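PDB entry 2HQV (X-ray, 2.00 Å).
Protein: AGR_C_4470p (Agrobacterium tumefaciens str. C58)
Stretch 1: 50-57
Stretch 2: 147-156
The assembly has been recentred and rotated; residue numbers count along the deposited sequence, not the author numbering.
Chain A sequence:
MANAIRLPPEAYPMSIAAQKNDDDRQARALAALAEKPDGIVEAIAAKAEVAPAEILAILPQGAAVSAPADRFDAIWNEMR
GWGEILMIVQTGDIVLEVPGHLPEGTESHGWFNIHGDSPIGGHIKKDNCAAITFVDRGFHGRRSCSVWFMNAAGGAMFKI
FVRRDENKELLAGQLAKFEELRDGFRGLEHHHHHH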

# COMPACT_ATOMS: atom_id res chain seq x y z
N VAL A 50 -19.79 6.55 1.58
CA VAL A 50 -19.43 5.26 2.15
C VAL A 50 -18.24 4.51 1.55
O VAL A 50 -17.35 5.12 0.94
CB VAL A 50 -20.65 4.36 2.13
N ALA A 51 -18.25 3.20 1.74
CA ALA A 51 -17.19 2.34 1.24
C ALA A 51 -17.18 2.06 -0.27
O ALA A 51 -18.23 1.94 -0.91
CB ALA A 51 -17.24 1.00 1.99
N PRO A 52 -15.97 1.91 -0.84
CA PRO A 52 -15.79 1.64 -2.27
C PRO A 52 -16.71 0.54 -2.80
O PRO A 52 -17.30 0.69 -3.87
CB PRO A 52 -14.31 1.25 -2.34
CG PRO A 52 -13.70 2.17 -1.32
CD PRO A 52 -14.67 2.03 -0.16
N ALA A 53 -16.86 -0.54 -2.05
CA ALA A 53 -17.72 -1.65 -2.47
C ALA A 53 -19.17 -1.20 -2.65
O ALA A 53 -19.96 -1.85 -3.35
CB ALA A 53 -17.66 -2.79 -1.46
N GLU A 54 -19.53 -0.09 -2.01
CA GLU A 54 -20.90 0.41 -2.11
C GLU A 54 -21.10 1.20 -3.40
O GLU A 54 -22.20 1.25 -3.95
CB GLU A 54 -21.23 1.27 -0.89
CG GLU A 54 -21.18 0.47 0.42
CD GLU A 54 -21.48 1.31 1.64
OE1 GLU A 54 -22.57 1.92 1.70
OE2 GLU A 54 -20.62 1.37 2.55
N ILE A 55 -20.02 1.81 -3.89
CA ILE A 55 -20.07 2.58 -5.13
C ILE A 55 -20.01 1.57 -6.29
O ILE A 55 -20.60 1.77 -7.35
CB ILE A 55 -18.89 3.58 -5.20
CG1 ILE A 55 -19.22 4.73 -6.16
CG2 ILE A 55 -17.62 2.88 -5.64
CD1 ILE A 55 -19.22 4.35 -7.61
N LEU A 56 -19.29 0.47 -6.05
CA LEU A 56 -19.15 -0.60 -7.03
C LEU A 56 -20.52 -1.25 -7.27
O LEU A 56 -20.91 -1.50 -8.40
CB LEU A 56 -18.15 -1.64 -6.53
CG LEU A 56 -16.78 -1.76 -7.22
CD1 LEU A 56 -16.13 -0.40 -7.38
CD2 LEU A 56 -15.89 -2.69 -6.40
N ALA A 57 -21.24 -1.52 -6.18
CA ALA A 57 -22.56 -2.14 -6.29
C ALA A 57 -23.59 -1.21 -6.94
O ALA A 57 -24.71 -1.61 -7.23
CB ALA A 57 -23.05 -2.56 -4.90
N VAL A 147 -9.11 -6.29 -11.71
CA VAL A 147 -9.62 -7.27 -10.77
C VAL A 147 -9.32 -6.76 -9.36
O VAL A 147 -8.16 -6.62 -8.96
CB VAL A 147 -8.97 -8.65 -10.99
CG1 VAL A 147 -9.62 -9.69 -10.08
CG2 VAL A 147 -9.10 -9.06 -12.45
N TRP A 148 -10.39 -6.48 -8.61
CA TRP A 148 -10.28 -5.96 -7.26
C TRP A 148 -10.45 -7.04 -6.18
O TRP A 148 -11.50 -7.67 -6.09
CB TRP A 148 -11.36 -4.90 -7.03
CG TRP A 148 -11.24 -3.65 -7.85
CD1 TRP A 148 -10.79 -3.55 -9.15
CD2 TRP A 148 -11.61 -2.33 -7.46
NE1 TRP A 148 -10.86 -2.25 -9.57
CE2 TRP A 148 -11.36 -1.47 -8.55
CE3 TRP A 148 -12.12 -1.77 -6.27
CZ2 TRP A 148 -11.61 -0.10 -8.51
CZ3 TRP A 148 -12.38 -0.40 -6.23
CH2 TRP A 148 -12.12 0.42 -7.34
N PHE A 149 -9.42 -7.24 -5.37
CA PHE A 149 -9.53 -8.20 -4.28
C PHE A 149 -10.01 -7.34 -3.10
O PHE A 149 -9.28 -6.50 -2.59
CB PHE A 149 -8.18 -8.86 -4.00
CG PHE A 149 -7.82 -9.90 -5.02
CD1 PHE A 149 -7.61 -9.54 -6.35
CD2 PHE A 149 -7.74 -11.25 -4.67
CE1 PHE A 149 -7.34 -10.51 -7.32
CE2 PHE A 149 -7.47 -12.22 -5.63
CZ PHE A 149 -7.28 -11.85 -6.96
N MSE A 150 -11.27 -7.55 -2.70
CA MSE A 150 -11.89 -6.77 -1.62
C MSE A 150 -11.70 -7.37 -0.23
O MSE A 150 -11.63 -8.59 -0.07
CB MSE A 150 -13.39 -6.64 -1.86
CG MSE A 150 -13.81 -6.32 -3.29
SE MSE A 150 -13.14 -4.62 -3.88
CE MSE A 150 -13.95 -3.45 -2.55
N ASN A 151 -11.64 -6.50 0.78
CA ASN A 151 -11.52 -6.96 2.16
C ASN A 151 -12.92 -6.92 2.79
O ASN A 151 -13.89 -6.54 2.13
CB ASN A 151 -10.55 -6.08 2.96
CG ASN A 151 -10.93 -4.61 2.94
OD1 ASN A 151 -12.10 -4.25 3.03
ND2 ASN A 151 -9.93 -3.74 2.84
N ALA A 152 -13.02 -7.31 4.05
CA ALA A 152 -14.31 -7.33 4.74
C ALA A 152 -14.90 -5.94 4.93
O ALA A 152 -16.11 -5.79 5.12
CB ALA A 152 -14.17 -8.04 6.09
N ALA A 153 -14.05 -4.92 4.88
CA ALA A 153 -14.52 -3.54 5.05
C ALA A 153 -14.97 -2.87 3.75
O ALA A 153 -15.21 -1.66 3.73
CB ALA A 153 -13.44 -2.71 5.72
N GLY A 154 -15.08 -3.63 2.67
CA GLY A 154 -15.53 -3.06 1.41
C GLY A 154 -14.53 -2.21 0.66
O GLY A 154 -14.91 -1.44 -0.23
N GLY A 155 -13.25 -2.35 1.00
CA GLY A 155 -12.22 -1.60 0.31
C GLY A 155 -11.39 -2.56 -0.52
O GLY A 155 -11.45 -3.76 -0.31
N ALA A 156 -10.61 -2.04 -1.46
CA ALA A 156 -9.76 -2.91 -2.28
C ALA A 156 -8.43 -3.14 -1.58
O ALA A 156 -7.77 -2.20 -1.16
CB ALA A 156 -9.52 -2.27 -3.63

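A short helix, including residues 53-56, lies against a strand that runs through 147-150 and the turn that follows it, in a compact contact burying 296 Å² summed over both sides. The helix and strand axes approach to 10.7 Å, with their N-to-C directions 127° apart, so the two elements cross obliquely. The backbones come closest near the turn, where the CA atoms of A53 and G154 are 4.7 Å apart and those of P52 and G155 5.5 Å.

One hydrogen bond joins the stretches, and it is backbone to backbone: A53 N donates to G154 O at 2.8 Å, with an N-H...O angle of 146°. Amides in the first turn of a helix have no earlier carbonyl of that helix to bond, and here the turn supplies one to A53. The same carbonyl also makes van der Waals contacts, with P52 CB 3.5 Å and A51 CB 4.0 Å from G154 O, so A51, P52 and A53 gather around it.

Bonds within each stretch shape the partners. At the start of the helix, A51 O accepts from E54 N at 2.6 Å, while the side chain of E54 folds back so that its OE2 accepts from A51 N at 3.1 Å. In the other stretch, N151 to G154 form a type I beta turn, with G154 N donating to N151 O at 3.2 Å. The N151 side chain braces this loop: its OD1 accepts from G155 N at 3.0 Å and, more weakly, from A153 N at 2.8 Å. N151 N also donates to G155 O at 3.0 Å, tying the two ends of the loop together.

G154 has a phi of 76°, a positive value that glycine adopts readily. An ideal CB there would point toward the helix stretch and sit tightly, 3.3 Å from both A51 CB and A53 CB; the bare CA therefore permits the close backbone approach. At G155 a CB would instead point away and have room.

Apolar side chains complete the contact, beginning at A53 and continuing to L56. A53 CB meets the selenomethionine methyl, M150 CE, at 3.9 Å. One helical turn from P52, the buried L56 reaches W148 and M150, with its CD2 3.9 Å from W148 CE3 and 4.2 Å from M150 SE. L56 CD1 lies over one face of the indole. W148 and M150, two residues apart on the strand, both direct their CA-to-CB bonds toward the helix, as alternation along a strand allows, and L56 packs against both.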